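Local atomic coordinates of phosphopantetheine adenylyltransferase (PDB entry 3DO8), a protein that probably transfers an adenylyl group reversibly from ATP to 4'-phosphopantetheine, giving dephospho-CoA and pyrophosphate, a step of coenzyme A biosynthesis. Residues Y89-P94 against V118-M123; M1-G6 against D21-L26; G7-L12 against I33-D38. All blocks are in the same frame, centred on the assembly; numbering follows the deposited sequence.

Interaction 1 of 3, residues Y89-P94 against V118-M123; sequences YLVVSP and VKVDWM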
loop_
_atom_site.group_PDB
_atom_site.type_symbol
_atom_site.label_atom_id
_atom_site.label_comp_id
_atom_site.label_asym_id
_atom_site.label_seq_id
_atom_site.Cartn_x
_atom_site.Cartn_y
_atom_site.Cartn_z
ATOM N N TYR A 89 -1.821 2.333 -9.813
ATOM C CA TYR A 89 -2.047 1.638 -8.547
ATOM C C TYR A 89 -3.560 1.604 -8.284
ATOM O O TYR A 89 -4.271 2.566 -8.592
ATOM C CB TYR A 89 -1.379 2.402 -7.385
ATOM C CG TYR A 89 0.136 2.354 -7.405
ATOM C CD1 TYR A 89 0.808 1.158 -7.228
ATOM C CD2 TYR A 89 0.891 3.509 -7.604
ATOM C CE1 TYR A 89 2.175 1.099 -7.221
ATOM C CE2 TYR A 89 2.280 3.456 -7.628
ATOM C CZ TYR A 89 2.912 2.236 -7.426
ATOM O OH TYR A 89 4.301 2.100 -7.415
ATOM N N LEU A 90 -3.992 0.520 -7.653
ATOM C CA LEU A 90 -5.344 0.358 -7.156
ATOM C C LEU A 90 -5.211 0.012 -5.682
ATOM O O LEU A 90 -4.642 -1.037 -5.328
ATOM C CB LEU A 90 -6.047 -0.778 -7.899
ATOM C CG LEU A 90 -7.455 -1.238 -7.437
ATOM C CD1 LEU A 90 -8.478 -0.110 -7.242
ATOM C CD2 LEU A 90 -7.985 -2.366 -8.390
ATOM N N VAL A 91 -5.673 0.920 -4.837
ATOM C CA VAL A 91 -5.535 0.821 -3.395
ATOM C C VAL A 91 -6.827 0.224 -2.845
ATOM O O VAL A 91 -7.910 0.765 -3.089
ATOM C CB VAL A 91 -5.262 2.192 -2.722
ATOM C CG1 VAL A 91 -5.315 2.027 -1.170
ATOM C CG2 VAL A 91 -3.913 2.718 -3.190
ATOM N N VAL A 92 -6.682 -0.889 -2.120
ATOM C CA VAL A 92 -7.807 -1.675 -1.633
ATOM C C VAL A 92 -7.593 -2.137 -0.195
ATOM O O VAL A 92 -6.517 -2.059 0.325
ATOM C CB VAL A 92 -8.072 -2.913 -2.548
ATOM C CG1 VAL A 92 -8.499 -2.423 -3.913
ATOM C CG2 VAL A 92 -6.879 -3.815 -2.627
ATOM N N SER A 93 -8.676 -2.570 0.431
ATOM C CA SER A 93 -8.657 -3.121 1.771
ATOM C C SER A 93 -8.856 -4.620 1.660
ATOM O O SER A 93 -9.059 -5.143 0.567
ATOM C CB SER A 93 -9.795 -2.527 2.574
ATOM O OG SER A 93 -11.022 -3.065 2.160
ATOM N N PRO A 94 -8.802 -5.338 2.785
ATOM C CA PRO A 94 -9.093 -6.779 2.696
ATOM C C PRO A 94 -10.479 -7.084 2.154
ATOM O O PRO A 94 -10.653 -8.115 1.495
ATOM C CB PRO A 94 -8.932 -7.257 4.153
ATOM C CG PRO A 94 -7.963 -6.257 4.755
ATOM C CD PRO A 94 -8.362 -4.932 4.141
ATOM N N VAL A 118 -2.399 -2.520 -4.403
ATOM C CA VAL A 118 -1.829 -2.120 -3.116
ATOM C C VAL A 118 -2.881 -2.400 -2.044
ATOM O O VAL A 118 -3.881 -1.701 -1.950
ATOM C CB VAL A 118 -1.385 -0.625 -3.125
ATOM C CG1 VAL A 118 -0.822 -0.231 -1.733
ATOM C CG2 VAL A 118 -0.422 -0.381 -4.302
ATOM N N LYS A 119 -2.685 -3.484 -1.287
ATOM C CA LYS A 119 -3.651 -3.912 -0.305
ATOM C C LYS A 119 -3.246 -3.362 1.036
ATOM O O LYS A 119 -2.163 -3.646 1.543
ATOM C CB LYS A 119 -3.681 -5.430 -0.208
ATOM C CG LYS A 119 -4.739 -5.965 0.721
ATOM C CD LYS A 119 -4.523 -7.447 0.908
ATOM C CE LYS A 119 -5.559 -8.064 1.817
ATOM N NZ LYS A 119 -4.901 -8.905 2.885
ATOM N N VAL A 120 -4.116 -2.568 1.612
ATOM C CA VAL A 120 -3.843 -1.969 2.923
ATOM C C VAL A 120 -4.640 -2.776 3.943
ATOM O O VAL A 120 -5.878 -2.805 3.894
ATOM C CB VAL A 120 -4.275 -0.522 2.928
ATOM C CG1 VAL A 120 -4.070 0.155 4.307
ATOM C CG2 VAL A 120 -3.575 0.236 1.756
ATOM N N ASP A 121 -3.936 -3.450 4.849
ATOM C CA ASP A 121 -4.600 -4.226 5.921
ATOM C C ASP A 121 -5.030 -3.232 6.990
ATOM O O ASP A 121 -4.296 -2.876 7.904
ATOM C CB ASP A 121 -3.679 -5.300 6.475
ATOM C CG ASP A 121 -3.669 -6.596 5.643
ATOM O OD1 ASP A 121 -4.289 -6.694 4.560
ATOM O OD2 ASP A 121 -3.037 -7.550 6.121
ATOM N N TRP A 122 -6.239 -2.762 6.829
ATOM C CA TRP A 122 -6.707 -1.597 7.562
ATOM C C TRP A 122 -7.206 -1.874 8.976
ATOM O O TRP A 122 -7.660 -0.933 9.644
ATOM C CB TRP A 122 -7.778 -0.883 6.715
ATOM C CG TRP A 122 -9.081 -1.617 6.560
ATOM C CD1 TRP A 122 -9.400 -2.874 7.018
ATOM C CD2 TRP A 122 -10.237 -1.143 5.868
ATOM N NE1 TRP A 122 -10.694 -3.197 6.664
ATOM C CE2 TRP A 122 -11.235 -2.143 5.977
ATOM C CE3 TRP A 122 -10.530 0.025 5.172
ATOM C CZ2 TRP A 122 -12.495 -2.002 5.409
ATOM C CZ3 TRP A 122 -11.789 0.172 4.628
ATOM C CH2 TRP A 122 -12.753 -0.834 4.741
ATOM N N MET A 123 -7.163 -3.144 9.385
ATOM C CA MET A 123 -7.460 -3.578 10.774
ATOM C C MET A 123 -8.747 -3.011 11.366
ATOM O O MET A 123 -8.761 -2.375 12.443
ATOM C CB MET A 123 -6.259 -3.278 11.651
ATOM C CG MET A 123 -5.033 -4.084 11.208
ATOM S SD MET A 123 -3.539 -3.690 12.102
ATOM C CE MET A 123 -3.356 -1.942 11.844
#
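The indole of Trp122 lies with one face against Ser93 and Pro94. Ser93 CB sits over the middle of this face, 3.6 Å from the centroid of the Trp122 six-membered ring and only 10° off its normal. On the same face Pro94 CD covers the five-membered ring, 4.0 Å from the Trp122 centroid there. CG of Trp122 stands between its backbone N and carbonyl carbon (chi1 69°), on a CB that already points toward 89-94. His13 and His16 meet the indole edge-to-face, and Leu19 packs on the Trp122 side chain. At the other end of the contact the Tyr89 ring receives a methyl obliquely, Val118 CG2 lying 3.5 Å from Tyr89 CD1; the Tyr89 hydroxyl bonds to Asp21 of the second subunit.

Between these rings the strands run parallel, their axes 20° apart. Val118 N gives a nearly straight bond to Leu90 O (2.8 Å), Val92 N binds Val118 O (2.9 Å), and Val120 N reaches Val92 O (2.8 Å). Val91, Val118 and, further along, Val120 lie on one face, CG1 of Val91 3.8 Å from CG2 of Val120, while Val92 and Lys119 lie on the other. Lys119 passes its CE by Pro94 and then bends, so that NZ meets the syn lone pair of Asp121 OD1 at 2.8 Å; Asp121 OD2 bonds to Tyr97 OH of the second subunit. The carboxylate is thus held through both oxygens.

This is the parallel strand pair of a beta-alpha-beta crossover through helix 97-110, in the Rossmann-like fold of the HxGH-bearing, cytidylyltransferase-like nucleotidyltransferases. Strand 116-121 is outermost in the chain's own sheet, which continues antiparallel into the second subunit, and Trp122 packs beside the two histidines of the family's HxGH signature.

Interaction 2 of 3, residues M1-G6 against D21-L26; sequences MKVALG and DVAIKL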
loop_
_atom_site.group_PDB
_atom_site.type_symbol
_atom_site.label_atom_id
_atom_site.label_comp_id
_atom_site.label_asym_id
_atom_site.label_seq_id
_atom_site.Cartn_x
_atom_site.Cartn_y
_atom_site.Cartn_z
ATOM N N MET A 1 -4.343 7.916 -15.259
ATOM C CA MET A 1 -4.695 8.369 -13.905
ATOM C C MET A 1 -3.858 7.571 -12.887
ATOM O O MET A 1 -3.692 6.389 -13.044
ATOM C CB MET A 1 -6.193 8.130 -13.789
ATOM C CG MET A 1 -6.910 9.249 -13.220
ATOM S SD MET A 1 -6.478 9.009 -11.515
ATOM C CE MET A 1 -6.659 10.672 -10.904
ATOM N N LYS A 2 -3.275 8.190 -11.864
ATOM C CA LYS A 2 -2.227 7.513 -11.201
ATOM C C LYS A 2 -2.877 6.438 -10.289
ATOM O O LYS A 2 -2.470 5.277 -10.358
ATOM C CB LYS A 2 -1.247 8.435 -10.430
ATOM C CG LYS A 2 0.082 7.776 -10.174
ATOM C CD LYS A 2 1.121 8.760 -9.673
ATOM C CE LYS A 2 2.387 8.068 -9.240
ATOM N NZ LYS A 2 3.376 8.032 -10.332
ATOM N N VAL A 3 -3.867 6.812 -9.451
ATOM C CA VAL A 3 -4.323 5.893 -8.379
ATOM C C VAL A 3 -5.858 5.812 -8.303
ATOM O O VAL A 3 -6.532 6.853 -8.264
ATOM C CB VAL A 3 -3.809 6.331 -6.990
ATOM C CG1 VAL A 3 -4.254 5.320 -5.928
ATOM C CG2 VAL A 3 -2.303 6.526 -6.988
ATOM N N ALA A 4 -6.385 4.583 -8.279
ATOM C CA ALA A 4 -7.791 4.255 -8.045
ATOM C C ALA A 4 -8.042 3.797 -6.614
ATOM O O ALA A 4 -7.259 3.052 -6.076
ATOM C CB ALA A 4 -8.221 3.166 -8.955
ATOM N N LEU A 5 -9.121 4.300 -6.029
ATOM C CA LEU A 5 -9.605 3.924 -4.720
ATOM C C LEU A 5 -11.119 3.997 -4.801
ATOM O O LEU A 5 -11.644 4.913 -5.366
ATOM C CB LEU A 5 -9.140 4.954 -3.659
ATOM C CG LEU A 5 -9.738 4.890 -2.273
ATOM C CD1 LEU A 5 -9.442 3.549 -1.604
ATOM C CD2 LEU A 5 -9.210 6.017 -1.468
ATOM N N GLY A 6 -11.811 3.055 -4.192
ATOM C CA GLY A 6 -13.264 3.062 -4.183
ATOM C C GLY A 6 -13.854 2.615 -2.873
ATOM O O GLY A 6 -13.181 1.977 -2.074
ATOM N N ASP A 21 -5.042 7.851 2.929
ATOM C CA ASP A 21 -3.672 8.348 3.157
ATOM C C ASP A 21 -2.722 7.672 2.171
ATOM O O ASP A 21 -1.872 8.301 1.571
ATOM C CB ASP A 21 -3.202 8.043 4.579
ATOM C CG ASP A 21 -1.913 8.765 4.933
ATOM O OD1 ASP A 21 -1.915 10.020 4.877
ATOM O OD2 ASP A 21 -0.901 8.069 5.275
ATOM N N VAL A 22 -2.834 6.361 2.059
ATOM C CA VAL A 22 -1.944 5.608 1.161
ATOM C C VAL A 22 -2.179 6.095 -0.286
ATOM O O VAL A 22 -1.242 6.373 -1.010
ATOM C CB VAL A 22 -2.134 4.058 1.306
ATOM C CG1 VAL A 22 -1.458 3.309 0.163
ATOM C CG2 VAL A 22 -1.668 3.583 2.684
ATOM N N ALA A 23 -3.433 6.223 -0.695
ATOM C CA ALA A 23 -3.741 6.620 -2.069
ATOM C C ALA A 23 -3.162 7.999 -2.381
ATOM O O ALA A 23 -2.606 8.205 -3.453
ATOM C CB ALA A 23 -5.239 6.597 -2.334
ATOM N N ILE A 24 -3.301 8.955 -1.455
ATOM C CA ILE A 24 -2.807 10.302 -1.680
ATOM C C ILE A 24 -1.289 10.379 -1.667
ATOM O O ILE A 24 -0.692 11.128 -2.451
ATOM C CB ILE A 24 -3.450 11.319 -0.704
ATOM C CG1 ILE A 24 -4.953 11.408 -1.016
ATOM C CG2 ILE A 24 -2.773 12.655 -0.823
ATOM C CD1 ILE A 24 -5.802 12.291 -0.082
ATOM N N LYS A 25 -0.655 9.617 -0.790
ATOM C CA LYS A 25 0.786 9.544 -0.788
ATOM C C LYS A 25 1.290 8.962 -2.110
ATOM O O LYS A 25 2.303 9.430 -2.653
ATOM C CB LYS A 25 1.298 8.801 0.456
ATOM C CG LYS A 25 1.167 9.677 1.714
ATOM C CD LYS A 25 1.440 8.979 3.016
ATOM C CE LYS A 25 1.441 10.010 4.156
ATOM N NZ LYS A 25 1.372 9.385 5.495
ATOM N N LEU A 26 0.574 7.992 -2.673
ATOM C CA LEU A 26 0.987 7.398 -3.939
ATOM C C LEU A 26 0.734 8.307 -5.120
ATOM O O LEU A 26 1.553 8.334 -6.045
ATOM C CB LEU A 26 0.270 6.057 -4.202
ATOM C CG LEU A 26 0.690 4.894 -3.315
ATOM C CD1 LEU A 26 -0.213 3.659 -3.585
ATOM C CD2 LEU A 26 2.173 4.551 -3.484
#
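Val3 and Leu5 press against Ala23 and Leu26 in an apolar strand-on-helix contact, inside the beta-alpha-beta unit made by strand 3-7, helix 14-27 and strand 31-36 of this Rossmann-like fold. The helix runs back over the sheet, 164° from the strand direction, with the two axes 8.7 Å apart at closest. Val3 gives the largest share from the strand side, through its two methyls. Val3 CG1, anti to the backbone N, touches Ala23 CB at 3.9 Å, whereas its CG2 meets Leu26 CB at 3.8 Å, the Val3 and Leu26 side chains crossing at about a right angle. Leu5 reaches the same alanine, its CD2 lying 4.1 Å from Ala23 CB, so the small methyl of Ala23 meets two strand residues. An alanine in place of Val3 would lose both methyls and would probably open a gap beneath Ala23 and Leu26. Leu26 also packs on Tyr89 and Val91 of the neighbouring strand, so the helix spans more than one strand. At the margin Lys2 stretches past Leu26 on its way to a salt bridge with Glu88, and Lys2 CE comes within 3.3 Å of Leu26 O.

Interaction 3 of 3, residues G7-L12 against I33-D38; sequences GTFEPL and IGVTSD
Thr8 and Thr36 meet obliquely through their hydroxyls, where strands 3-7 and 31-36 of the Rossmann-like sheet end and the loop leading to the family's HxGH signature begins. Thr8 OG1 and Thr36 OG1 are 2.7 Å apart and hydrogen-bonded; either may be the donor. Thr36 OG1 stands between its own backbone N and carbonyl carbon (chi1 52°), on the side from which Thr8 comes. Phe9 turns its ring back along strand 31-36. There its CE2 edge faces Gly34 O, 3.5 Å away and near the ring plane. Two methyls approach the ring obliquely: Ile33 CG2 is 3.9 Å from Phe9 CZ, and Val35 CG2 is equally far, 3.9 Å, from Phe9 CD2. Val58 of helix 51-66 and His16 also meet this ring, which joins the loop to the core.

The backbone continues the parallel pairing for one last bridge, Gly7 with Val35. Gly7 O accepts from Thr36 N at 2.9 Å, while Gly7 N gives a more bent bond, 138° at the hydrogen, to Gly34 O at 3.0 Å. Gly34 O therefore has both an N-H and a ring edge beside it. Beyond the two segments Arg54 ties them together a second time, giving hydrogen bonds to Thr8 O and Thr36 O. The Gly-Thr-Phe segment just ahead of the HxGH histidines is a familiar sequence feature of this cytidylyltransferase-like family and, as in relatives, probably lies by the ATP site. The Phe9 ring comes so close that a beta carbon on Gly7 would stand just 3.0 Å from Phe9 CE2.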
loop_
_atom_site.group_PDB
_atom_site.type_symbol
_atom_site.label_atom_id
_atom_site.label_comp_id
_atom_site.label_asym_id
_atom_site.label_seq_id
_atom_site.Cartn_x
_atom_site.Cartn_y
_atom_site.Cartn_z
ATOM N N GLY A 7 -15.110 2.978 -2.652
ATOM C CA GLY A 7 -15.797 2.575 -1.443
ATOM C C GLY A 7 -17.191 3.149 -1.339
ATOM O O GLY A 7 -17.633 3.913 -2.185
ATOM N N THR A 8 -17.879 2.726 -0.284
ATOM C CA THR A 8 -19.167 3.279 0.098
ATOM C C THR A 8 -18.964 4.402 1.128
ATOM O O THR A 8 -19.645 5.389 1.074
ATOM C CB THR A 8 -20.082 2.172 0.662
ATOM O OG1 THR A 8 -20.397 1.261 -0.379
ATOM C CG2 THR A 8 -21.349 2.759 1.220
ATOM N N PHE A 9 -18.012 4.231 2.040
ATOM C CA PHE A 9 -17.605 5.278 3.003
ATOM C C PHE A 9 -18.733 5.640 3.941
ATOM O O PHE A 9 -18.937 6.835 4.255
ATOM C CB PHE A 9 -17.053 6.536 2.296
ATOM C CG PHE A 9 -15.868 6.262 1.404
ATOM C CD1 PHE A 9 -14.599 6.054 1.940
ATOM C CD2 PHE A 9 -16.017 6.192 0.024
ATOM C CE1 PHE A 9 -13.492 5.798 1.101
ATOM C CE2 PHE A 9 -14.958 5.903 -0.794
ATOM C CZ PHE A 9 -13.685 5.714 -0.276
ATOM N N GLU A 10 -19.442 4.632 4.443
ATOM C CA GLU A 10 -20.497 4.875 5.429
ATOM C C GLU A 10 -20.352 3.947 6.613
ATOM O O GLU A 10 -20.543 2.739 6.454
ATOM C CB GLU A 10 -21.899 4.724 4.833
ATOM C CG GLU A 10 -23.012 4.983 5.868
ATOM C CD GLU A 10 -24.392 4.789 5.338
ATOM O OE1 GLU A 10 -24.615 5.024 4.132
ATOM O OE2 GLU A 10 -25.282 4.371 6.136
ATOM N N PRO A 11 -19.994 4.488 7.784
ATOM C CA PRO A 11 -19.493 5.841 7.962
ATOM C C PRO A 11 -18.040 5.879 7.466
ATOM O O PRO A 11 -17.481 4.851 7.063
ATOM C CB PRO A 11 -19.520 6.034 9.468
ATOM C CG PRO A 11 -19.278 4.726 9.980
ATOM C CD PRO A 11 -19.912 3.734 9.037
ATOM N N LEU A 12 -17.471 7.074 7.459
ATOM C CA LEU A 12 -16.084 7.269 7.074
ATOM C C LEU A 12 -15.211 6.994 8.292
ATOM O O LEU A 12 -15.124 7.838 9.204
ATOM C CB LEU A 12 -15.891 8.688 6.558
ATOM C CG LEU A 12 -14.523 9.035 5.951
ATOM C CD1 LEU A 12 -13.333 8.868 6.887
ATOM C CD2 LEU A 12 -14.259 8.245 4.764
ATOM N N ILE A 33 -11.325 8.962 -6.517
ATOM C CA ILE A 33 -12.026 8.253 -5.481
ATOM C C ILE A 33 -13.436 7.926 -5.982
ATOM O O ILE A 33 -14.229 8.835 -6.244
ATOM C CB ILE A 33 -12.131 9.063 -4.151
ATOM C CG1 ILE A 33 -10.732 9.492 -3.665
ATOM C CG2 ILE A 33 -12.847 8.218 -3.113
ATOM C CD1 ILE A 33 -10.760 10.229 -2.324
ATOM N N GLY A 34 -13.725 6.640 -6.119
ATOM C CA GLY A 34 -15.046 6.187 -6.479
ATOM C C GLY A 34 -15.875 6.065 -5.223
ATOM O O GLY A 34 -15.408 5.502 -4.213
ATOM N N VAL A 35 -17.101 6.583 -5.286
ATOM C CA VAL A 35 -18.060 6.417 -4.202
ATOM C C VAL A 35 -19.282 5.681 -4.781
ATOM O O VAL A 35 -19.837 6.082 -5.819
ATOM C CB VAL A 35 -18.412 7.792 -3.605
ATOM C CG1 VAL A 35 -19.563 7.655 -2.588
ATOM C CG2 VAL A 35 -17.135 8.427 -2.997
ATOM N N THR A 36 -19.702 4.609 -4.113
ATOM C CA THR A 36 -20.776 3.768 -4.635
ATOM C C THR A 36 -22.090 4.544 -4.749
ATOM O O THR A 36 -22.447 5.343 -3.876
ATOM C CB THR A 36 -20.996 2.540 -3.739
ATOM O OG1 THR A 36 -21.167 2.968 -2.392
ATOM C CG2 THR A 36 -19.821 1.563 -3.817
ATOM N N SER A 37 -22.832 4.283 -5.815
ATOM C CA SER A 37 -24.206 4.768 -5.922
ATOM C C SER A 37 -25.066 4.215 -4.767
ATOM O O SER A 37 -24.705 3.213 -4.123
ATOM C CB SER A 37 -24.780 4.301 -7.267
ATOM O OG SER A 37 -25.004 2.911 -7.191
ATOM N N ASP A 38 -26.215 4.836 -4.520
ATOM C CA ASP A 38 -27.146 4.326 -3.497
ATOM C C ASP A 38 -27.520 2.859 -3.754
ATOM O O ASP A 38 -27.554 2.045 -2.837
ATOM C CB ASP A 38 -28.415 5.176 -3.468
ATOM C CG ASP A 38 -28.177 6.568 -2.942
ATOM O OD1 ASP A 38 -27.083 6.815 -2.409
ATOM O OD2 ASP A 38 -29.076 7.422 -3.082
#

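All three contacts are largely buried and rest on one parallel sheet, in which strand 3-7 lies between 31-36 and 89-92. Interactions 1 and 2 adjoin through backbone pairing of Ala4 with Tyr89 and Val91, and interactions 2 and 3 through Leu5 O and Gly34 N. Interaction 2 is mainly apolar packing of a helix on the sheet. Interactions 1 and 3 pair strands by backbone bonds, then pass into loops where aromatic rings take over: Trp122 in one, Phe9 in the other, both touching His16. Interactions 1 and 2 extend to the second subunit, where charged and hydroxyl groups meet; interaction 3 lies wholly within its own chain.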